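PDB 3I9X: mutT/nudix family protein from Listeria innocua, which probably acts as a hydrolase of the Nudix family, typically enzymes that cleave nucleoside diphosphates linked to another moiety, here represented by its Nudix-domain portion. Local coordinates for the interface of chains A and B. Residues are numbered along the deposited sequence; one frame, centred on the assembly and turned at random. Chains: chain A/B, mutT/nudix family protein.

Contact 1: the interface of chains A and B. Residues chain A 24-28, 76; chain B 24-27, 117, 119.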
loop_
_atom_site.group_PDB
_atom_site.type_symbol
_atom_site.label_atom_id
_atom_site.label_comp_id
_atom_site.label_asym_id
_atom_site.label_seq_id
_atom_site.Cartn_x
_atom_site.Cartn_y
_atom_site.Cartn_z
ATOM N N THR A 24 12.303 14.031 0.001
ATOM C CA THR A 24 10.954 13.488 -0.136
ATOM C C THR A 24 10.868 12.538 -1.344
ATOM O O THR A 24 11.825 12.445 -2.132
ATOM C CB THR A 24 9.924 14.605 -0.296
ATOM O OG1 THR A 24 10.163 15.281 -1.524
ATOM C CG2 THR A 24 9.976 15.605 0.883
ATOM N N PRO A 25 9.737 11.802 -1.497
ATOM C CA PRO A 25 9.735 10.845 -2.612
ATOM C C PRO A 25 9.574 11.535 -3.951
ATOM O O PRO A 25 8.976 12.603 -4.067
ATOM C CB PRO A 25 8.520 9.955 -2.333
ATOM C CG PRO A 25 8.135 10.249 -0.894
ATOM C CD PRO A 25 8.499 11.688 -0.706
ATOM N N ASP A 26 10.092 10.880 -4.962
ATOM C CA ASP A 26 10.077 11.409 -6.308
ATOM C C ASP A 26 8.825 11.061 -7.061
ATOM O O ASP A 26 8.547 11.658 -8.115
ATOM C CB ASP A 26 11.313 10.907 -7.030
ATOM C CG ASP A 26 12.542 11.474 -6.433
ATOM O OD1 ASP A 26 13.531 10.746 -6.190
ATOM O OD2 ASP A 26 12.471 12.692 -6.134
ATOM N N GLY A 27 8.019 10.147 -6.522
ATOM C CA GLY A 27 6.844 9.717 -7.276
ATOM C C GLY A 27 6.033 8.642 -6.595
ATOM O O GLY A 27 6.537 7.881 -5.791
ATOM N N TYR A 28 4.763 8.608 -6.961
ATOM C CA TYR A 28 3.842 7.597 -6.543
ATOM C C TYR A 28 3.196 7.083 -7.797
ATOM O O TYR A 28 2.618 7.874 -8.540
ATOM C CB TYR A 28 2.780 8.268 -5.657
ATOM C CG TYR A 28 1.781 7.367 -4.999
ATOM C CD1 TYR A 28 2.151 6.115 -4.471
ATOM C CD2 TYR A 28 0.470 7.800 -4.792
ATOM C CE1 TYR A 28 1.231 5.327 -3.822
ATOM C CE2 TYR A 28 -0.451 7.012 -4.141
ATOM C CZ TYR A 28 -0.080 5.776 -3.643
ATOM O OH TYR A 28 -1.033 4.990 -2.982
ATOM N N VAL A 76 0.397 8.680 -10.162
ATOM C CA VAL A 76 -0.776 9.177 -9.487
ATOM C C VAL A 76 -0.619 10.713 -9.359
ATOM O O VAL A 76 0.468 11.214 -9.116
ATOM C CB VAL A 76 -0.976 8.551 -8.060
ATOM C CG1 VAL A 76 -2.200 9.188 -7.324
ATOM C CG2 VAL A 76 -1.135 6.994 -8.124
ATOM N N THR B 24 5.717 16.352 -6.941
ATOM C CA THR B 24 5.958 15.025 -6.376
ATOM C C THR B 24 5.431 14.943 -4.933
ATOM O O THR B 24 5.027 15.968 -4.358
ATOM C CB THR B 24 7.447 14.682 -6.394
ATOM O OG1 THR B 24 8.136 15.570 -5.523
ATOM C CG2 THR B 24 8.038 14.766 -7.820
ATOM N N PRO B 25 5.404 13.724 -4.334
ATOM C CA PRO B 25 4.811 13.679 -2.990
ATOM C C PRO B 25 5.732 14.271 -1.944
ATOM O O PRO B 25 6.956 14.258 -2.069
ATOM C CB PRO B 25 4.611 12.184 -2.724
ATOM C CG PRO B 25 4.773 11.516 -4.077
ATOM C CD PRO B 25 5.772 12.373 -4.790
ATOM N N ASP B 26 5.116 14.760 -0.895
ATOM C CA ASP B 26 5.830 15.411 0.182
ATOM C C ASP B 26 6.305 14.450 1.234
ATOM O O ASP B 26 7.153 14.811 2.069
ATOM C CB ASP B 26 4.929 16.477 0.775
ATOM C CG ASP B 26 4.679 17.562 -0.199
ATOM O OD1 ASP B 26 3.524 18.009 -0.378
ATOM O OD2 ASP B 26 5.686 17.921 -0.858
ATOM N N GLY B 27 5.832 13.206 1.188
ATOM C CA GLY B 27 6.200 12.275 2.253
ATOM C C GLY B 27 5.565 10.912 2.129
ATOM O O GLY B 27 4.516 10.753 1.534
ATOM N N TRP B 117 1.246 16.421 0.480
ATOM C CA TRP B 117 0.856 15.170 -0.213
ATOM C C TRP B 117 1.599 14.012 0.482
ATOM O O TRP B 117 2.784 13.761 0.190
ATOM C CB TRP B 117 1.211 15.282 -1.709
ATOM C CG TRP B 117 0.852 14.110 -2.576
ATOM C CD1 TRP B 117 0.054 13.066 -2.259
ATOM C CD2 TRP B 117 1.245 13.923 -3.941
ATOM N NE1 TRP B 117 -0.054 12.214 -3.335
ATOM C CE2 TRP B 117 0.669 12.724 -4.380
ATOM C CE3 TRP B 117 2.024 14.664 -4.834
ATOM C CZ2 TRP B 117 0.834 12.247 -5.685
ATOM C CZ3 TRP B 117 2.208 14.184 -6.133
ATOM C CH2 TRP B 117 1.617 12.990 -6.544
ATOM N N ILE B 119 1.660 10.035 1.783
ATOM C CA ILE B 119 1.099 8.721 1.538
ATOM C C ILE B 119 1.483 7.862 2.729
ATOM O O ILE B 119 2.679 7.810 3.113
ATOM C CB ILE B 119 1.682 8.133 0.257
ATOM C CG1 ILE B 119 1.261 8.994 -0.954
ATOM C CG2 ILE B 119 1.254 6.685 0.062
ATOM C CD1 ILE B 119 2.399 9.130 -1.991
#
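This patch joins two Nudix-family domains across a two-fold axis, where the 24-27 segments of the chains run against each other and strand 27-40 of chain A meets strand 118-126 of chain B; the pairing may or may not persist outside the crystal. A:Tyr28 carries the apolar part. Its CG is anti to the backbone N (chi1 -174°), and chi2 of 39° turns one ring face to B:Ile119. From the root outward, CB lies 3.8 Å from CD1 of B:Ile119 and 4.1 Å from CG of B:Pro25. The ring atom CG comes nearest, 3.5 Å from B:Ile119 CD1, so the methyl sits over the face but displaced toward the rim. CD1 and CD2 also meet that methyl; then CE2 meets CG1 and CE1 meets CG2. At the far end CZ is 4.0 Å from B:Ile119 CG2, which also lies 4.2 Å from the phenolic OH. Both isoleucine branches thus follow the ring obliquely. Nearer the axis, A:Thr24 OG1 makes a weak hydrogen bond of 3.4 Å to B:Pro25 O, and the twin bond runs the other way. Farther from the axis, B:Trp117 directs its indole rim at the A:Val76 carbonyl, with CH2 3.3 Å from O. Its backbone N donates a nearly straight hydrogen bond (175° at H) to the anti lone pair of B:Asp26 OD1, 2.9 Å away; B:Pro25 CA lies over one indole face, toward its rim.

Contact 2: the interface of chains A and B. Residues chain A 28, 105-106, 108, 121; chain B 28, 105-106, 108, 121.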
loop_
_atom_site.group_PDB
_atom_site.type_symbol
_atom_site.label_atom_id
_atom_site.label_comp_id
_atom_site.label_asym_id
_atom_site.label_seq_id
_atom_site.Cartn_x
_atom_site.Cartn_y
_atom_site.Cartn_z
ATOM N N TYR A 28 4.763 8.608 -6.961
ATOM C CA TYR A 28 3.842 7.597 -6.543
ATOM C C TYR A 28 3.196 7.083 -7.797
ATOM O O TYR A 28 2.618 7.874 -8.540
ATOM C CB TYR A 28 2.780 8.268 -5.657
ATOM C CG TYR A 28 1.781 7.367 -4.999
ATOM C CD1 TYR A 28 2.151 6.115 -4.471
ATOM C CD2 TYR A 28 0.470 7.800 -4.792
ATOM C CE1 TYR A 28 1.231 5.327 -3.822
ATOM C CE2 TYR A 28 -0.451 7.012 -4.141
ATOM C CZ TYR A 28 -0.080 5.776 -3.643
ATOM O OH TYR A 28 -1.033 4.990 -2.982
ATOM N N GLY A 105 -0.336 -5.043 -3.235
ATOM C CA GLY A 105 0.738 -4.546 -2.370
ATOM C C GLY A 105 1.199 -3.129 -2.603
ATOM O O GLY A 105 0.556 -2.327 -3.310
ATOM N N VAL A 106 2.292 -2.825 -1.928
ATOM C CA VAL A 106 3.065 -1.617 -2.151
ATOM C C VAL A 106 4.476 -2.117 -2.502
ATOM O O VAL A 106 4.953 -3.073 -1.924
ATOM C CB VAL A 106 3.014 -0.714 -0.916
ATOM C CG1 VAL A 106 3.748 0.527 -1.145
ATOM C CG2 VAL A 106 1.541 -0.363 -0.611
ATOM N N ASP A 108 8.002 -0.581 -2.601
ATOM C CA ASP A 108 8.685 0.604 -2.116
ATOM C C ASP A 108 10.183 0.356 -1.840
ATOM O O ASP A 108 10.862 1.243 -1.384
ATOM C CB ASP A 108 7.970 1.140 -0.866
ATOM C CG ASP A 108 7.939 0.138 0.277
ATOM O OD1 ASP A 108 8.382 -0.996 0.094
ATOM O OD2 ASP A 108 7.420 0.470 1.365
ATOM N N ARG A 121 1.869 1.533 -5.813
ATOM C CA ARG A 121 0.695 0.866 -5.312
ATOM C C ARG A 121 0.198 -0.105 -6.397
ATOM O O ARG A 121 -0.161 0.279 -7.512
ATOM C CB ARG A 121 -0.349 1.927 -4.938
ATOM C CG ARG A 121 -1.716 1.448 -4.342
ATOM C CD ARG A 121 -1.586 0.337 -3.463
ATOM N NE ARG A 121 -2.721 0.167 -2.573
ATOM C CZ ARG A 121 -2.850 -0.854 -1.722
ATOM N NH1 ARG A 121 -1.928 -1.805 -1.660
ATOM N NH2 ARG A 121 -3.909 -0.912 -0.908
ATOM N N TYR B 28 6.240 9.944 2.724
ATOM C CA TYR B 28 5.765 8.601 2.844
ATOM C C TYR B 28 5.894 8.245 4.296
ATOM O O TYR B 28 6.995 8.334 4.838
ATOM C CB TYR B 28 6.691 7.699 2.010
ATOM C CG TYR B 28 6.301 6.259 1.886
ATOM C CD1 TYR B 28 4.956 5.869 1.734
ATOM C CD2 TYR B 28 7.281 5.268 1.807
ATOM C CE1 TYR B 28 4.624 4.545 1.567
ATOM C CE2 TYR B 28 6.949 3.944 1.639
ATOM C CZ TYR B 28 5.624 3.570 1.508
ATOM O OH TYR B 28 5.307 2.216 1.336
ATOM N N GLY B 105 -3.469 -1.372 4.700
ATOM C CA GLY B 105 -3.752 -0.535 3.531
ATOM C C GLY B 105 -2.740 0.532 3.196
ATOM O O GLY B 105 -1.605 0.559 3.713
ATOM N N VAL B 106 -3.158 1.364 2.261
ATOM C CA VAL B 106 -2.480 2.603 1.926
ATOM C C VAL B 106 -3.539 3.697 2.141
ATOM O O VAL B 106 -4.696 3.506 1.825
ATOM C CB VAL B 106 -1.929 2.541 0.499
ATOM C CG1 VAL B 106 -1.203 3.763 0.166
ATOM C CG2 VAL B 106 -0.958 1.347 0.386
ATOM N N ASP B 108 -3.981 7.361 1.052
ATOM C CA ASP B 108 -3.414 8.283 0.086
ATOM C C ASP B 108 -4.424 9.354 -0.378
ATOM O O ASP B 108 -4.101 10.155 -1.219
ATOM C CB ASP B 108 -2.846 7.499 -1.107
ATOM C CG ASP B 108 -3.897 6.676 -1.833
ATOM O OD1 ASP B 108 -5.041 6.629 -1.381
ATOM O OD2 ASP B 108 -3.568 6.024 -2.849
ATOM N N ARG B 121 1.485 4.122 4.521
ATOM C CA ARG B 121 1.411 2.683 4.501
ATOM C C ARG B 121 1.047 2.204 5.917
ATOM O O ARG B 121 1.766 2.426 6.894
ATOM C CB ARG B 121 2.755 2.130 4.011
ATOM C CG ARG B 121 2.918 0.578 3.880
ATOM C CD ARG B 121 1.744 -0.070 3.402
ATOM N NE ARG B 121 1.995 -1.391 2.853
ATOM C CZ ARG B 121 1.033 -2.210 2.422
ATOM N NH1 ARG B 121 -0.243 -1.855 2.496
ATOM N NH2 ARG B 121 1.355 -3.394 1.892
#
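Polar, packing and charged contacts from both chains meet here around the two-fold axis of the Nudix domain pair, with strands 102-107 and 118-126 of each copy supplying its centre. A symmetric pair of tyrosine-aspartate hydrogen bonds crosses here. The phenol OH of A:Tyr28 donates to the carboxylate oxygen OD2 of B:Asp108 at 2.7 Å, and the same pair recurs with the chains exchanged. The acceptor lies at the ring edge, in the plane of the phenol, while the side chains cross at about a right angle, their planes 77° apart. The hydroxyl meets OD2 from above the carboxylate plane. Chi1 of 60° holds the B:Asp108 carboxylate in the crowded position between its backbone N and carbonyl carbon.

Packing contacts are made by the valines. A:Val106 and B:Val106 point tip to tip, and each CG2 also caps the centre of a guanidinium face: A:Val106 CG2 is 3.6 Å from B:Arg121 CZ. The other branch, CG1, anti to its own backbone N, touches the B:Tyr28 OH at 3.4 Å.

Two like-charged groups come close: A:Arg121 NH1 and B:Arg121 NH1 are 4.5 Å apart. Their repulsion may be eased by the carboxylates, B:Asp108 OD2 lying 5.9 Å from A:Arg121 NE and likewise for the twin. Within each chain a bend at chi2 (38°) brings the guanidinium back to strand 102-107, where A:Arg121 NH1 donates to A:Gly105 O at 3.0 Å, in the guanidinium plane but above the carbonyl plane.

Contact 3: the interface of chains A and B. Residues chain A 77-82; chain B 108, 110, 117.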
loop_
_atom_site.group_PDB
_atom_site.type_symbol
_atom_site.label_atom_id
_atom_site.label_comp_id
_atom_site.label_asym_id
_atom_site.label_seq_id
_atom_site.Cartn_x
_atom_site.Cartn_y
_atom_site.Cartn_z
ATOM N N ASP A 77 -1.719 11.423 -9.584
ATOM C CA ASP A 77 -1.777 12.900 -9.523
ATOM C C ASP A 77 -2.083 13.332 -8.093
ATOM O O ASP A 77 -2.865 12.671 -7.368
ATOM C CB ASP A 77 -2.923 13.415 -10.423
ATOM C CG ASP A 77 -2.901 14.936 -10.606
ATOM O OD1 ASP A 77 -2.062 15.398 -11.419
ATOM O OD2 ASP A 77 -3.722 15.642 -9.965
ATOM N N GLU A 78 -1.490 14.459 -7.707
ATOM C CA GLU A 78 -1.717 15.051 -6.395
ATOM C C GLU A 78 -3.164 15.019 -5.983
ATOM O O GLU A 78 -3.453 14.795 -4.813
ATOM C CB GLU A 78 -1.196 16.498 -6.337
ATOM C CG GLU A 78 -1.770 17.424 -7.411
ATOM C CD GLU A 78 -1.460 18.893 -7.168
ATOM O OE1 GLU A 78 -1.112 19.570 -8.182
ATOM O OE2 GLU A 78 -1.583 19.358 -5.987
ATOM N N ASN A 79 -4.083 15.198 -6.926
ATOM C CA ASN A 79 -5.505 15.259 -6.562
ATOM C C ASN A 79 -6.321 13.974 -6.779
ATOM O O ASN A 79 -7.550 14.010 -6.877
ATOM C CB ASN A 79 -6.143 16.507 -7.208
ATOM C CG ASN A 79 -5.562 17.824 -6.629
ATOM O OD1 ASN A 79 -4.769 18.519 -7.293
ATOM N ND2 ASN A 79 -5.928 18.144 -5.367
ATOM N N GLU A 80 -5.649 12.819 -6.772
ATOM C CA GLU A 80 -6.347 11.520 -6.761
ATOM C C GLU A 80 -5.671 10.417 -5.890
ATOM O O GLU A 80 -4.521 10.542 -5.454
ATOM C CB GLU A 80 -6.509 11.018 -8.203
ATOM C CG GLU A 80 -5.189 10.661 -8.855
ATOM C CD GLU A 80 -5.292 10.428 -10.373
ATOM O OE1 GLU A 80 -6.398 10.525 -10.957
ATOM O OE2 GLU A 80 -4.236 10.181 -10.966
ATOM N N SER A 81 -6.430 9.364 -5.626
ATOM C CA SER A 81 -5.909 8.179 -4.966
ATOM C C SER A 81 -5.308 7.263 -6.025
ATOM O O SER A 81 -5.593 7.412 -7.237
ATOM C CB SER A 81 -7.031 7.463 -4.239
ATOM O OG SER A 81 -7.932 6.930 -5.183
ATOM N N ALA A 82 -4.461 6.331 -5.580
ATOM C CA ALA A 82 -3.845 5.374 -6.486
ATOM C C ALA A 82 -4.933 4.532 -7.190
ATOM O O ALA A 82 -4.777 4.180 -8.349
ATOM C CB ALA A 82 -2.831 4.485 -5.760
ATOM N N ASP B 108 -3.981 7.361 1.052
ATOM C CA ASP B 108 -3.414 8.283 0.086
ATOM C C ASP B 108 -4.424 9.354 -0.378
ATOM O O ASP B 108 -4.101 10.155 -1.219
ATOM C CB ASP B 108 -2.846 7.499 -1.107
ATOM C CG ASP B 108 -3.897 6.676 -1.833
ATOM O OD1 ASP B 108 -5.041 6.629 -1.381
ATOM O OD2 ASP B 108 -3.568 6.024 -2.849
ATOM N N PRO B 110 -6.428 12.476 -1.246
ATOM C CA PRO B 110 -5.877 13.835 -1.276
ATOM C C PRO B 110 -6.460 14.675 -0.138
ATOM O O PRO B 110 -7.635 14.582 0.172
ATOM C CB PRO B 110 -6.265 14.371 -2.665
ATOM C CG PRO B 110 -7.165 13.349 -3.284
ATOM C CD PRO B 110 -7.388 12.212 -2.338
ATOM N N TRP B 117 1.246 16.421 0.480
ATOM C CA TRP B 117 0.856 15.170 -0.213
ATOM C C TRP B 117 1.599 14.012 0.482
ATOM O O TRP B 117 2.784 13.761 0.190
ATOM C CB TRP B 117 1.211 15.282 -1.709
ATOM C CG TRP B 117 0.852 14.110 -2.576
ATOM C CD1 TRP B 117 0.054 13.066 -2.259
ATOM C CD2 TRP B 117 1.245 13.923 -3.941
ATOM N NE1 TRP B 117 -0.054 12.214 -3.335
ATOM C CE2 TRP B 117 0.669 12.724 -4.380
ATOM C CE3 TRP B 117 2.024 14.664 -4.834
ATOM C CZ2 TRP B 117 0.834 12.247 -5.685
ATOM C CZ3 TRP B 117 2.208 14.184 -6.133
ATOM C CH2 TRP B 117 1.617 12.990 -6.544
HETATM O O HOH W 1 -2.506 10.418 -3.737
#
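The Nudix-box loop of chain A, residues 77-81, and the start of the Nudix helix 82-94 lie against three chain B side chains, each presented differently. B:Trp117 lies flat: the A:Glu78 CA stands 3.7 Å from the centroid of its six-membered ring, over the centre of that ring and hence toward one end of the indole. The A:Glu78 side chain leaves from the crowded chi1 position (56°) and extends away beyond CG. B:Pro110 instead presses its CB-CG edge onto the neighbouring peptide, with CG 3.6 Å from A:Asn79 C. B:Asp108 points at the helix start, where its OD2 accepts a nearly straight hydrogen bond (170° at H) from A:Ala82 N at 2.9 Å, arriving from above the carboxylate plane. A negative carboxylate here would probably be favoured by the helix dipole. Inside the loop, A:Asn79 N donates to A:Asp77 OD2, and A:Asp77 N to OE2 of A:Glu80, the first conserved glutamate of the box, at 3.1 Å; these bonds brace the turn that receives the indole. Between the indole and B:Asp108, water 1 bridges the chains, 2.7 Å from A:Glu80 O. On the chain B side it lies 3.0 Å from B:Asp108 O. The indole N-H edge completes the bridge, with B:Trp117 NE1 3.1 Å from water 1.

The contacts form one continuous surface. The C-alpha centres of contacts 1 and 2 are about 11 Å apart, as are those of contacts 2 and 3, while contact 1 and contact 3 are about 9 Å apart. A:Tyr28 spans contacts 1 and 2, B:Trp117 spans 1 and 3, and B:Asp108 spans 2 and 3, where its OD2 accepts from both the A:Tyr28 hydroxyl and the A:Ala82 amide. Strand 118-126 serves contacts 1 and 2. The two-fold axis passes through contact 2 and repeats contact 3, and the unpaired parts of contact 1, with the chains exchanged. Because contact 3 involves the Nudix box, pairing could influence the presumed catalytic loop, if the crystal dimer is the biological one.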